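PDB 1YSJ: N-acetylcysteine deacetylase from Bacillus subtilis, which probably catalyses the metal-dependent deacetylation of N-acetylcysteine to cysteine and acetate, within the pathway that lets the bacterium use S-(2-succino)cysteine as a sulfur source. Local coordinates for residues A[129-134]-A[149-154]; A[135-140]-A[388-393]; A[329-334]-A[393-398]. The protein carries 1 engineered substitution. All blocks are in the same frame, centred on the assembly; numbering follows the deposited sequence.

Contact 1 (A[129-134]-A[149-154]); sequences ASIIGT and VRFIFQ
The ring of F151 is met at its edge, near the ring plane, by two methyl groups of the helix: CG2 of I131, 3.7 Å from F151 CD2, and CG2 of T134, 4.0 Å from F151 CE2. One face of the same ring is taken by V149 CG1, its neighbour two residues back on the strand, which stands 3.6 Å above the plane and offset toward the rim. Two residues further along, the F153 ring is approached obliquely at its far end, where I132 CG1 lies 3.7 Å from F153 CZ and I131 CG2 lies 4.0 Å from the same atom.

I131 CG2 is thus the shared contact, reaching both aromatic rings. With chi1 at -60°, CG2 stands anti to the backbone N, on the side that meets the rings, while the end of the side chain leads away from segment 149-154; I131 also packs on I94, A96 and M181 of the neighbouring strands. T134 divides its side chain, giving its methyl to F151 and its hydroxyl OG1 to the carbonyl oxygen of S389, so the polar atom is satisfied outside this interface. All the touching side chains are buried, and the contact is wholly apolar.

The alternate residues F151 and F153 point from the strand to the helix, as in the helix-on-sheet layering of an alpha/beta domain. Here segment 129-134 belongs to helix 124-139, whose beginning supplies the nickel ligand H124, and it runs nearly antiparallel to segment 149-154, with an angle of 162° between their directions. Strand 148-154 lies in the mixed sheet between strands 79-84 and 91-97, while helix 384-402 packs beside the helix, touching S130 through A388 and T134 through F392.

Contact 2 (A[135-140]-A[388-393]); sequences AMLLNQ and ASQYFA
L137 and L138 reach from the end of helix 124-139 to A393, in a helix-to-helix packing on one side of the mixed sheet of the alpha/beta metal-binding domain of this M20 peptidase. The helical segments cross at -50° with their axes 9.0 Å apart, and the small alanine lets the backbones come close: the CA atoms of L138 and A393 are 6.0 Å from each other.

The two leucines meet segment 388-393 with different parts. L137 sends CD1 onto the backbone of that segment, where it lies 3.7 Å from S389 O and also meets CA of Q390, with A393 CB slightly further off. L137 places CG anti to the carbonyl carbon (chi1 -63°), and its extended second torsion (174°) carries CD1 outward to the other helix. L138 comes to the alanine through its branch point, CG being 4.0 Å from A393 CB, so that CG and the CD2 methyl do the touching here. At the margin, the aliphatic CG of Q390 skirts L137 CD1.

Cutting L138 back to an alanine would probably strip A393 of much of its cover on this side and open a gap between the end of helix 124-139 and the middle of helix 384-402, where L145 also packs. Around the pair, L137 also rests on F30 of helix 28-43. At the other leucine, the nearest approach is between L138 CD2 and A393 O, 3.5 Å apart.

Contact 3 (A[329-334]-A[393-398]); sequences SEAAAR and AELAVI
R334 runs extended from CG to NE, and E394, with CG anti to its backbone N (chi1 -157°), bends at its second torsion; together these shapes bring a guanidinium N-H of one helix to a carboxylate oxygen of the other. The resulting salt bridge is a single hydrogen bond, R334 NH1 to E394 OE2, 3.0 Å long. The oxygen lies in the guanidinium plane and accepts through its anti lone pair, with the N-H pointing at it at 155°, although the two planar groups are turned 60° against each other.

I398 forms the apolar floor. Its CG1 sits over one face of the guanidinium, 3.4 Å from R334 NH1, while CG2 packs against the carboxylate end of E330, 3.7 Å from E330 CD, and CD1 touches A331 CA, also 3.7 Å away. Deeper in, A331 CB meets L395 CB at 4.1 Å, the small alanine allowing helices 325-334 and 384-402 to approach to 8.6 Å between the axes of these segments.

Packing is therefore apolar at the buried alanine and charged toward the rim. E394 has a second partner, R141, on its OE1, so each carboxylate oxygen has its own arginine partner, and the pair of arginines would be expected to stabilise the negative charge.

The three contacts form a continuous chain of packing through one lobe. Contact 1 sets helix 124-139 on the mixed sheet, contact 2 joins the end of that helix to helix 384-402, and contact 3 passes from there to helix 325-334. Centres of contacts 1 and 2 are about 9 Å apart, those of 2 and 3 about 10 Å, and those of 1 and 3 about 16 Å. A393 lies in the segments of both later contacts, touching across contact 2 only. Along the sequence, contact 1 closes before contact 3 opens, whereas the segments of contact 2 alternate with those of both, tying the C-terminal helix to the layer that begins beside the nickel-binding residues.

Contact 1 (A[129-134]-A[149-154])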
ATOM      1  N   ALA A 129     -17.688 -38.663  -1.920  1.00 42.11           N
ATOM      2  CA  ALA A 129     -18.714 -39.697  -1.740  1.00 43.42           C
ATOM      3  C   ALA A 129     -19.223 -40.269  -3.070  1.00 42.94           C
ATOM      4  O   ALA A 129     -19.405 -41.479  -3.187  1.00 43.40           O
ATOM      5  CB  ALA A 129     -19.867 -39.174  -0.902  1.00 42.67           C
ATOM      6  N   SER A 130     -19.423 -39.397  -4.062  1.00 42.87           N
ATOM      7  CA  SER A 130     -19.834 -39.798  -5.415  1.00 41.99           C
ATOM      8  C   SER A 130     -18.856 -40.763  -6.062  1.00 42.32           C
ATOM      9  O   SER A 130     -19.263 -41.806  -6.574  1.00 44.73           O
ATOM     10  CB  SER A 130     -19.996 -38.577  -6.325  1.00 41.30           C
ATOM     11  OG  SER A 130     -21.124 -37.804  -5.960  1.00 42.86           O
ATOM     12  N   ILE A 131     -17.571 -40.413  -6.031  1.00 41.16           N
ATOM     13  CA  ILE A 131     -16.524 -41.211  -6.673  1.00 41.66           C
ATOM     14  C   ILE A 131     -16.224 -42.505  -5.893  1.00 43.05           C
ATOM     15  O   ILE A 131     -15.719 -43.481  -6.464  1.00 43.08           O
ATOM     16  CB  ILE A 131     -15.241 -40.353  -6.957  1.00 41.87           C
ATOM     17  CG1 ILE A 131     -15.560 -39.174  -7.893  1.00 41.37           C
ATOM     18  CG2 ILE A 131     -14.098 -41.183  -7.552  1.00 44.48           C
ATOM     19  CD1 ILE A 131     -16.321 -39.545  -9.168  1.00 41.58           C
ATOM     20  N   ILE A 132     -16.545 -42.519  -4.599  1.00 41.97           N
ATOM     21  CA  ILE A 132     -16.510 -43.767  -3.841  1.00 41.00           C
ATOM     22  C   ILE A 132     -17.657 -44.651  -4.336  1.00 40.69           C
ATOM     23  O   ILE A 132     -17.478 -45.858  -4.542  1.00 40.57           O
ATOM     24  CB  ILE A 132     -16.602 -43.551  -2.307  1.00 40.75           C
ATOM     25  CG1 ILE A 132     -15.312 -42.936  -1.771  1.00 37.80           C
ATOM     26  CG2 ILE A 132     -16.876 -44.876  -1.592  1.00 37.70           C
ATOM     27  CD1 ILE A 132     -15.401 -42.472  -0.324  1.00 41.48           C
ATOM     28  N   GLY A 133     -18.821 -44.034  -4.536  1.00 39.38           N
ATOM     29  CA  GLY A 133     -19.958 -44.706  -5.166  1.00 39.87           C
ATOM     30  C   GLY A 133     -19.585 -45.354  -6.489  1.00 39.92           C
ATOM     31  O   GLY A 133     -19.857 -46.538  -6.705  1.00 41.52           O
ATOM     32  N   THR A 134     -18.953 -44.572  -7.365  1.00 39.95           N
ATOM     33  CA  THR A 134     -18.479 -45.050  -8.664  1.00 40.30           C
ATOM     34  C   THR A 134     -17.616 -46.300  -8.515  1.00 41.08           C
ATOM     35  O   THR A 134     -17.823 -47.293  -9.219  1.00 40.50           O
ATOM     36  CB  THR A 134     -17.686 -43.952  -9.409  1.00 40.30           C
ATOM     37  OG1 THR A 134     -18.533 -42.823  -9.631  1.00 41.28           O
ATOM     38  CG2 THR A 134     -17.179 -44.456 -10.761  1.00 41.77           C
ATOM     39  N   VAL A 149      -9.326 -48.887 -13.939  1.00 42.00           N
ATOM     40  CA  VAL A 149      -9.668 -47.563 -13.443  1.00 41.41           C
ATOM     41  C   VAL A 149      -8.901 -47.281 -12.158  1.00 41.99           C
ATOM     42  O   VAL A 149      -9.020 -48.007 -11.165  1.00 43.30           O
ATOM     43  CB  VAL A 149     -11.191 -47.376 -13.212  1.00 41.22           C
ATOM     44  CG1 VAL A 149     -11.485 -45.941 -12.796  1.00 43.00           C
ATOM     45  CG2 VAL A 149     -11.979 -47.727 -14.469  1.00 39.79           C
ATOM     46  N   ARG A 150      -8.104 -46.222 -12.193  1.00 42.40           N
ATOM     47  CA  ARG A 150      -7.407 -45.744 -11.016  1.00 42.54           C
ATOM     48  C   ARG A 150      -8.206 -44.588 -10.401  1.00 42.07           C
ATOM     49  O   ARG A 150      -8.589 -43.648 -11.098  1.00 42.85           O
ATOM     50  CB  ARG A 150      -6.000 -45.305 -11.397  1.00 42.73           C
ATOM     51  CG  ARG A 150      -5.017 -45.275 -10.250  1.00 46.82           C
ATOM     52  CD  ARG A 150      -3.599 -45.147 -10.773  1.00 49.23           C
ATOM     53  NE  ARG A 150      -3.112 -46.407 -11.328  1.00 46.31           N
ATOM     54  CZ  ARG A 150      -1.995 -46.539 -12.041  1.00 52.62           C
ATOM     55  NH1 ARG A 150      -1.238 -45.479 -12.310  1.00 45.97           N
ATOM     56  NH2 ARG A 150      -1.638 -47.738 -12.493  1.00 50.40           N
ATOM     57  N   PHE A 151      -8.480 -44.677  -9.101  1.00 40.69           N
ATOM     58  CA  PHE A 151      -9.212 -43.625  -8.396  1.00 40.61           C
ATOM     59  C   PHE A 151      -8.264 -42.747  -7.590  1.00 40.27           C
ATOM     60  O   PHE A 151      -7.433 -43.238  -6.823  1.00 41.43           O
ATOM     61  CB  PHE A 151     -10.303 -44.221  -7.498  1.00 39.20           C
ATOM     62  CG  PHE A 151     -11.359 -44.965  -8.256  1.00 39.85           C
ATOM     63  CD1 PHE A 151     -11.178 -46.307  -8.594  1.00 38.21           C
ATOM     64  CD2 PHE A 151     -12.531 -44.325  -8.647  1.00 36.15           C
ATOM     65  CE1 PHE A 151     -12.151 -46.998  -9.304  1.00 40.60           C
ATOM     66  CE2 PHE A 151     -13.509 -45.008  -9.358  1.00 39.12           C
ATOM     67  CZ  PHE A 151     -13.319 -46.347  -9.691  1.00 38.78           C
ATOM     68  N   ILE A 152      -8.407 -41.442  -7.782  1.00 39.93           N
ATOM     69  CA  ILE A 152      -7.544 -40.448  -7.168  1.00 40.15           C
ATOM     70  C   ILE A 152      -8.368 -39.581  -6.219  1.00 40.63           C
ATOM     71  O   ILE A 152      -9.240 -38.817  -6.646  1.00 41.43           O
ATOM     72  CB  ILE A 152      -6.845 -39.567  -8.248  1.00 39.57           C
ATOM     73  CG1 ILE A 152      -5.975 -40.437  -9.157  1.00 39.68           C
ATOM     74  CG2 ILE A 152      -6.013 -38.452  -7.606  1.00 37.64           C
ATOM     75  CD1 ILE A 152      -5.529 -39.751 -10.433  1.00 46.04           C
ATOM     76  N   PHE A 153      -8.100 -39.727  -4.929  1.00 40.08           N
ATOM     77  CA  PHE A 153      -8.707 -38.870  -3.925  1.00 40.54           C
ATOM     78  C   PHE A 153      -7.643 -37.875  -3.483  1.00 41.20           C
ATOM     79  O   PHE A 153      -6.781 -38.173  -2.663  1.00 40.80           O
ATOM     80  CB  PHE A 153      -9.300 -39.697  -2.774  1.00 39.00           C
ATOM     81  CG  PHE A 153     -10.418 -40.615  -3.210  1.00 38.41           C
ATOM     82  CD1 PHE A 153     -10.147 -41.919  -3.629  1.00 36.67           C
ATOM     83  CD2 PHE A 153     -11.736 -40.171  -3.224  1.00 37.56           C
ATOM     84  CE1 PHE A 153     -11.167 -42.767  -4.044  1.00 36.61           C
ATOM     85  CE2 PHE A 153     -12.773 -41.014  -3.640  1.00 35.97           C
ATOM     86  CZ  PHE A 153     -12.486 -42.315  -4.051  1.00 39.63           C
ATOM     87  N   GLN A 154      -7.719 -36.689  -4.072  1.00 42.71           N
ATOM     88  CA  GLN A 154      -6.635 -35.731  -4.065  1.00 42.81           C
ATOM     89  C   GLN A 154      -6.751 -34.705  -2.939  1.00 44.59           C
ATOM     90  O   GLN A 154      -7.793 -34.065  -2.782  1.00 46.49           O
ATOM     91  CB  GLN A 154      -6.594 -35.017  -5.423  1.00 42.06           C
ATOM     92  CG  GLN A 154      -5.586 -33.882  -5.504  1.00 40.50           C
ATOM     93  CD  GLN A 154      -5.960 -32.834  -6.521  1.00 43.24           C
ATOM     94  OE1 GLN A 154      -6.152 -33.136  -7.703  1.00 48.61           O
ATOM     95  NE2 GLN A 154      -6.051 -31.583  -6.073  1.00 40.39           N
TER

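Contact 2 (A[135-140]-A[388-393])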
ATOM      1  N   ALA A 135     -16.660 -46.247  -7.587  1.00 42.65           N
ATOM      2  CA  ALA A 135     -15.762 -47.370  -7.328  1.00 43.86           C
ATOM      3  C   ALA A 135     -16.540 -48.608  -6.884  1.00 44.51           C
ATOM      4  O   ALA A 135     -16.265 -49.718  -7.341  1.00 43.19           O
ATOM      5  CB  ALA A 135     -14.706 -46.985  -6.301  1.00 43.50           C
HETATM    6  N   MSE A 136     -17.530 -48.402  -6.016  1.00 46.43           N
HETATM    7  CA  MSE A 136     -18.377 -49.490  -5.528  1.00 48.56           C
HETATM    8  C   MSE A 136     -19.212 -50.139  -6.630  1.00 45.77           C
HETATM    9  O   MSE A 136     -19.343 -51.363  -6.665  1.00 45.81           O
HETATM   10  CB  MSE A 136     -19.264 -49.011  -4.378  1.00 47.58           C
HETATM   11  CG  MSE A 136     -18.490 -48.776  -3.093  1.00 52.16           C
HETATM   12 SE   MSE A 136     -19.558 -48.046  -1.637  1.00 60.23          SE
HETATM   13  CE  MSE A 136     -18.143 -47.875  -0.288  1.00 49.48           C
ATOM     14  N   LEU A 137     -19.762 -49.320  -7.526  1.00 44.71           N
ATOM     15  CA  LEU A 137     -20.538 -49.819  -8.665  1.00 43.36           C
ATOM     16  C   LEU A 137     -19.655 -50.557  -9.667  1.00 41.82           C
ATOM     17  O   LEU A 137     -20.062 -51.572 -10.231  1.00 41.38           O
ATOM     18  CB  LEU A 137     -21.265 -48.677  -9.385  1.00 44.35           C
ATOM     19  CG  LEU A 137     -22.343 -47.850  -8.675  1.00 46.38           C
ATOM     20  CD1 LEU A 137     -22.762 -46.705  -9.576  1.00 46.50           C
ATOM     21  CD2 LEU A 137     -23.554 -48.689  -8.270  1.00 42.34           C
ATOM     22  N   LEU A 138     -18.453 -50.033  -9.895  1.00 40.80           N
ATOM     23  CA  LEU A 138     -17.534 -50.624 -10.862  1.00 39.78           C
ATOM     24  C   LEU A 138     -16.900 -51.897 -10.322  1.00 39.56           C
ATOM     25  O   LEU A 138     -16.511 -52.777 -11.093  1.00 38.93           O
ATOM     26  CB  LEU A 138     -16.460 -49.620 -11.287  1.00 39.17           C
ATOM     27  CG  LEU A 138     -16.878 -48.557 -12.309  1.00 38.34           C
ATOM     28  CD1 LEU A 138     -15.749 -47.553 -12.532  1.00 28.08           C
ATOM     29  CD2 LEU A 138     -17.294 -49.193 -13.623  1.00 31.83           C
ATOM     30  N   ASN A 139     -16.809 -51.981  -8.996  1.00 39.25           N
ATOM     31  CA  ASN A 139     -16.344 -53.177  -8.294  1.00 40.41           C
ATOM     32  C   ASN A 139     -17.192 -54.417  -8.602  1.00 40.98           C
ATOM     33  O   ASN A 139     -16.700 -55.545  -8.533  1.00 42.87           O
ATOM     34  CB  ASN A 139     -16.310 -52.908  -6.783  1.00 40.17           C
ATOM     35  CG  ASN A 139     -15.728 -54.062  -5.987  1.00 43.38           C
ATOM     36  OD1 ASN A 139     -14.650 -54.570  -6.302  1.00 45.55           O
ATOM     37  ND2 ASN A 139     -16.439 -54.479  -4.941  1.00 39.09           N
ATOM     38  N   GLN A 140     -18.462 -54.201  -8.937  1.00 41.18           N
ATOM     39  CA  GLN A 140     -19.376 -55.289  -9.276  1.00 42.59           C
ATOM     40  C   GLN A 140     -19.568 -55.408 -10.787  1.00 42.91           C
ATOM     41  O   GLN A 140     -20.459 -56.124 -11.248  1.00 43.63           O
ATOM     42  CB  GLN A 140     -20.739 -55.102  -8.591  1.00 42.43           C
ATOM     43  CG  GLN A 140     -20.697 -54.802  -7.089  1.00 46.73           C
ATOM     44  CD  GLN A 140     -20.157 -55.952  -6.241  1.00 51.51           C
ATOM     45  OE1 GLN A 140     -19.354 -55.736  -5.332  1.00 54.67           O
ATOM     46  NE2 GLN A 140     -20.598 -57.174  -6.531  1.00 51.61           N
ATOM     47  N   ALA A 388     -24.113 -38.721 -10.110  1.00 40.50           N
ATOM     48  CA  ALA A 388     -22.676 -38.620 -10.316  1.00 39.48           C
ATOM     49  C   ALA A 388     -21.956 -39.964 -10.220  1.00 39.89           C
ATOM     50  O   ALA A 388     -21.047 -40.242 -11.006  1.00 40.16           O
ATOM     51  CB  ALA A 388     -22.074 -37.614  -9.337  1.00 39.56           C
ATOM     52  N   SER A 389     -22.352 -40.790  -9.254  1.00 38.78           N
ATOM     53  CA  SER A 389     -21.716 -42.098  -9.073  1.00 39.98           C
ATOM     54  C   SER A 389     -21.970 -42.989 -10.286  1.00 39.96           C
ATOM     55  O   SER A 389     -21.045 -43.629 -10.799  1.00 40.51           O
ATOM     56  CB  SER A 389     -22.171 -42.772  -7.773  1.00 38.58           C
ATOM     57  OG  SER A 389     -23.581 -42.827  -7.683  1.00 38.79           O
ATOM     58  N   GLN A 390     -23.220 -42.988 -10.750  1.00 40.06           N
ATOM     59  CA  GLN A 390     -23.637 -43.741 -11.934  1.00 40.74           C
ATOM     60  C   GLN A 390     -23.001 -43.207 -13.217  1.00 40.14           C
ATOM     61  O   GLN A 390     -22.590 -43.990 -14.082  1.00 40.52           O
ATOM     62  CB  GLN A 390     -25.162 -43.723 -12.080  1.00 40.03           C
ATOM     63  CG  GLN A 390     -25.935 -44.395 -10.953  1.00 38.99           C
ATOM     64  CD  GLN A 390     -27.428 -44.515 -11.249  1.00 43.34           C
ATOM     65  OE1 GLN A 390     -28.112 -45.385 -10.704  1.00 45.70           O
ATOM     66  NE2 GLN A 390     -27.937 -43.649 -12.123  1.00 39.52           N
ATOM     67  N   TYR A 391     -22.929 -41.882 -13.337  1.00 38.65           N
ATOM     68  CA  TYR A 391     -22.373 -41.240 -14.525  1.00 39.18           C
ATOM     69  C   TYR A 391     -20.925 -41.648 -14.800  1.00 39.13           C
ATOM     70  O   TYR A 391     -20.583 -42.021 -15.924  1.00 37.12           O
ATOM     71  CB  TYR A 391     -22.464 -39.713 -14.420  1.00 39.95           C
ATOM     72  CG  TYR A 391     -21.907 -38.999 -15.628  1.00 38.49           C
ATOM     73  CD1 TYR A 391     -22.638 -38.928 -16.815  1.00 38.68           C
ATOM     74  CD2 TYR A 391     -20.639 -38.410 -15.592  1.00 36.61           C
ATOM     75  CE1 TYR A 391     -22.126 -38.280 -17.937  1.00 42.11           C
ATOM     76  CE2 TYR A 391     -20.119 -37.757 -16.705  1.00 38.12           C
ATOM     77  CZ  TYR A 391     -20.870 -37.697 -17.875  1.00 42.28           C
ATOM     78  OH  TYR A 391     -20.370 -37.054 -18.983  1.00 41.80           O
ATOM     79  N   PHE A 392     -20.085 -41.565 -13.772  1.00 39.51           N
ATOM     80  CA  PHE A 392     -18.668 -41.866 -13.910  1.00 40.11           C
ATOM     81  C   PHE A 392     -18.391 -43.360 -14.031  1.00 40.89           C
ATOM     82  O   PHE A 392     -17.386 -43.760 -14.621  1.00 42.23           O
ATOM     83  CB  PHE A 392     -17.866 -41.234 -12.770  1.00 40.58           C
ATOM     84  CG  PHE A 392     -17.596 -39.773 -12.973  1.00 41.81           C
ATOM     85  CD1 PHE A 392     -18.485 -38.812 -12.494  1.00 42.97           C
ATOM     86  CD2 PHE A 392     -16.468 -39.354 -13.667  1.00 43.39           C
ATOM     87  CE1 PHE A 392     -18.244 -37.458 -12.696  1.00 42.42           C
ATOM     88  CE2 PHE A 392     -16.211 -37.992 -13.871  1.00 44.83           C
ATOM     89  CZ  PHE A 392     -17.097 -37.048 -13.389  1.00 41.59           C
ATOM     90  N   ALA A 393     -19.285 -44.179 -13.481  1.00 40.48           N
ATOM     91  CA  ALA A 393     -19.217 -45.626 -13.670  1.00 39.99           C
ATOM     92  C   ALA A 393     -19.500 -45.987 -15.129  1.00 41.01           C
ATOM     93  O   ALA A 393     -18.812 -46.830 -15.709  1.00 41.77           O
ATOM     94  CB  ALA A 393     -20.186 -46.336 -12.738  1.00 39.36           C
TER

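Contact 3 (A[329-334]-A[393-398])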
ATOM      1  N   SER A 329     -21.205 -37.582 -23.462  1.00 47.26           N
ATOM      2  CA  SER A 329     -22.608 -37.414 -23.837  1.00 48.78           C
ATOM      3  C   SER A 329     -23.398 -38.719 -23.753  1.00 49.67           C
ATOM      4  O   SER A 329     -24.519 -38.731 -23.241  1.00 50.89           O
ATOM      5  CB  SER A 329     -22.725 -36.836 -25.254  1.00 48.27           C
ATOM      6  OG  SER A 329     -22.121 -35.559 -25.341  1.00 49.09           O
ATOM      7  N   GLU A 330     -22.822 -39.807 -24.265  1.00 49.42           N
ATOM      8  CA  GLU A 330     -23.519 -41.093 -24.289  1.00 49.78           C
ATOM      9  C   GLU A 330     -23.644 -41.753 -22.914  1.00 49.13           C
ATOM     10  O   GLU A 330     -24.548 -42.563 -22.699  1.00 49.63           O
ATOM     11  CB  GLU A 330     -22.923 -42.053 -25.331  1.00 50.02           C
ATOM     12  CG  GLU A 330     -21.460 -42.454 -25.134  1.00 52.76           C
ATOM     13  CD  GLU A 330     -20.931 -43.314 -26.286  1.00 52.66           C
ATOM     14  OE1 GLU A 330     -20.091 -42.821 -27.071  1.00 50.93           O
ATOM     15  OE2 GLU A 330     -21.366 -44.482 -26.412  1.00 54.45           O
ATOM     16  N   ALA A 331     -22.760 -41.394 -21.986  1.00 48.61           N
ATOM     17  CA  ALA A 331     -22.854 -41.882 -20.607  1.00 48.55           C
ATOM     18  C   ALA A 331     -24.114 -41.354 -19.921  1.00 48.36           C
ATOM     19  O   ALA A 331     -24.795 -42.094 -19.210  1.00 48.51           O
ATOM     20  CB  ALA A 331     -21.606 -41.512 -19.813  1.00 48.33           C
ATOM     21  N   ALA A 332     -24.419 -40.079 -20.150  1.00 48.15           N
ATOM     22  CA  ALA A 332     -25.632 -39.463 -19.619  1.00 47.81           C
ATOM     23  C   ALA A 332     -26.866 -39.990 -20.340  1.00 47.82           C
ATOM     24  O   ALA A 332     -27.906 -40.201 -19.717  1.00 48.65           O
ATOM     25  CB  ALA A 332     -25.556 -37.952 -19.731  1.00 47.36           C
ATOM     26  N   ALA A 333     -26.736 -40.200 -21.650  1.00 47.27           N
ATOM     27  CA  ALA A 333     -27.827 -40.699 -22.485  1.00 46.57           C
ATOM     28  C   ALA A 333     -28.266 -42.105 -22.074  1.00 46.07           C
ATOM     29  O   ALA A 333     -29.460 -42.365 -21.947  1.00 46.56           O
ATOM     30  CB  ALA A 333     -27.429 -40.667 -23.955  1.00 46.68           C
ATOM     31  N   ARG A 334     -27.294 -42.994 -21.860  1.00 46.21           N
ATOM     32  CA  ARG A 334     -27.546 -44.372 -21.412  1.00 45.95           C
ATOM     33  C   ARG A 334     -28.307 -44.461 -20.090  1.00 45.06           C
ATOM     34  O   ARG A 334     -29.084 -45.398 -19.875  1.00 45.47           O
ATOM     35  CB  ARG A 334     -26.232 -45.141 -21.269  1.00 46.22           C
ATOM     36  CG  ARG A 334     -25.701 -45.745 -22.552  1.00 48.29           C
ATOM     37  CD  ARG A 334     -24.588 -46.723 -22.235  1.00 52.28           C
ATOM     38  NE  ARG A 334     -23.825 -47.109 -23.421  1.00 56.94           N
ATOM     39  CZ  ARG A 334     -22.736 -47.875 -23.398  1.00 58.30           C
ATOM     40  NH1 ARG A 334     -22.266 -48.345 -22.246  1.00 57.63           N
ATOM     41  NH2 ARG A 334     -22.112 -48.168 -24.531  1.00 56.29           N
ATOM     42  N   ALA A 393     -19.285 -44.179 -13.481  1.00 40.48           N
ATOM     43  CA  ALA A 393     -19.217 -45.626 -13.670  1.00 39.99           C
ATOM     44  C   ALA A 393     -19.500 -45.987 -15.129  1.00 41.01           C
ATOM     45  O   ALA A 393     -18.812 -46.830 -15.709  1.00 41.77           O
ATOM     46  CB  ALA A 393     -20.186 -46.336 -12.738  1.00 39.36           C
ATOM     47  N   GLU A 394     -20.497 -45.336 -15.723  1.00 40.13           N
ATOM     48  CA  GLU A 394     -20.853 -45.612 -17.110  1.00 41.18           C
ATOM     49  C   GLU A 394     -19.841 -45.004 -18.077  1.00 40.66           C
ATOM     50  O   GLU A 394     -19.502 -45.618 -19.091  1.00 40.52           O
ATOM     51  CB  GLU A 394     -22.271 -45.126 -17.422  1.00 41.16           C
ATOM     52  CG  GLU A 394     -22.915 -45.826 -18.614  1.00 43.87           C
ATOM     53  CD  GLU A 394     -23.111 -47.330 -18.404  1.00 49.52           C
ATOM     54  OE1 GLU A 394     -23.413 -47.757 -17.263  1.00 51.32           O
ATOM     55  OE2 GLU A 394     -22.970 -48.084 -19.393  1.00 46.73           O
ATOM     56  N   LEU A 395     -19.355 -43.809 -17.746  1.00 40.48           N
ATOM     57  CA  LEU A 395     -18.304 -43.145 -18.514  1.00 39.75           C
ATOM     58  C   LEU A 395     -17.032 -43.992 -18.576  1.00 40.63           C
ATOM     59  O   LEU A 395     -16.453 -44.160 -19.648  1.00 40.82           O
ATOM     60  CB  LEU A 395     -18.002 -41.758 -17.934  1.00 39.51           C
ATOM     61  CG  LEU A 395     -16.952 -40.890 -18.634  1.00 38.65           C
ATOM     62  CD1 LEU A 395     -17.402 -40.483 -20.037  1.00 41.41           C
ATOM     63  CD2 LEU A 395     -16.634 -39.667 -17.799  1.00 38.54           C
ATOM     64  N   ALA A 396     -16.615 -44.530 -17.431  1.00 41.99           N
ATOM     65  CA  ALA A 396     -15.436 -45.399 -17.351  1.00 42.50           C
ATOM     66  C   ALA A 396     -15.528 -46.603 -18.292  1.00 43.15           C
ATOM     67  O   ALA A 396     -14.572 -46.903 -19.013  1.00 42.61           O
ATOM     68  CB  ALA A 396     -15.211 -45.860 -15.921  1.00 43.55           C
ATOM     69  N   VAL A 397     -16.680 -47.276 -18.280  1.00 42.72           N
ATOM     70  CA  VAL A 397     -16.937 -48.423 -19.154  1.00 42.63           C
ATOM     71  C   VAL A 397     -16.884 -48.025 -20.637  1.00 43.22           C
ATOM     72  O   VAL A 397     -16.275 -48.725 -21.453  1.00 42.27           O
ATOM     73  CB  VAL A 397     -18.295 -49.103 -18.823  1.00 42.77           C
ATOM     74  CG1 VAL A 397     -18.631 -50.199 -19.834  1.00 40.49           C
ATOM     75  CG2 VAL A 397     -18.280 -49.672 -17.406  1.00 42.48           C
ATOM     76  N   ILE A 398     -17.511 -46.896 -20.967  1.00 43.16           N
ATOM     77  CA  ILE A 398     -17.570 -46.401 -22.343  1.00 43.55           C
ATOM     78  C   ILE A 398     -16.202 -45.956 -22.860  1.00 45.19           C
ATOM     79  O   ILE A 398     -15.827 -46.290 -23.989  1.00 46.58           O
ATOM     80  CB  ILE A 398     -18.606 -45.261 -22.504  1.00 42.75           C
ATOM     81  CG1 ILE A 398     -20.023 -45.803 -22.317  1.00 41.70           C
ATOM     82  CG2 ILE A 398     -18.481 -44.600 -23.875  1.00 41.93           C
ATOM     83  CD1 ILE A 398     -21.073 -44.738 -22.082  1.00 40.21           C
TER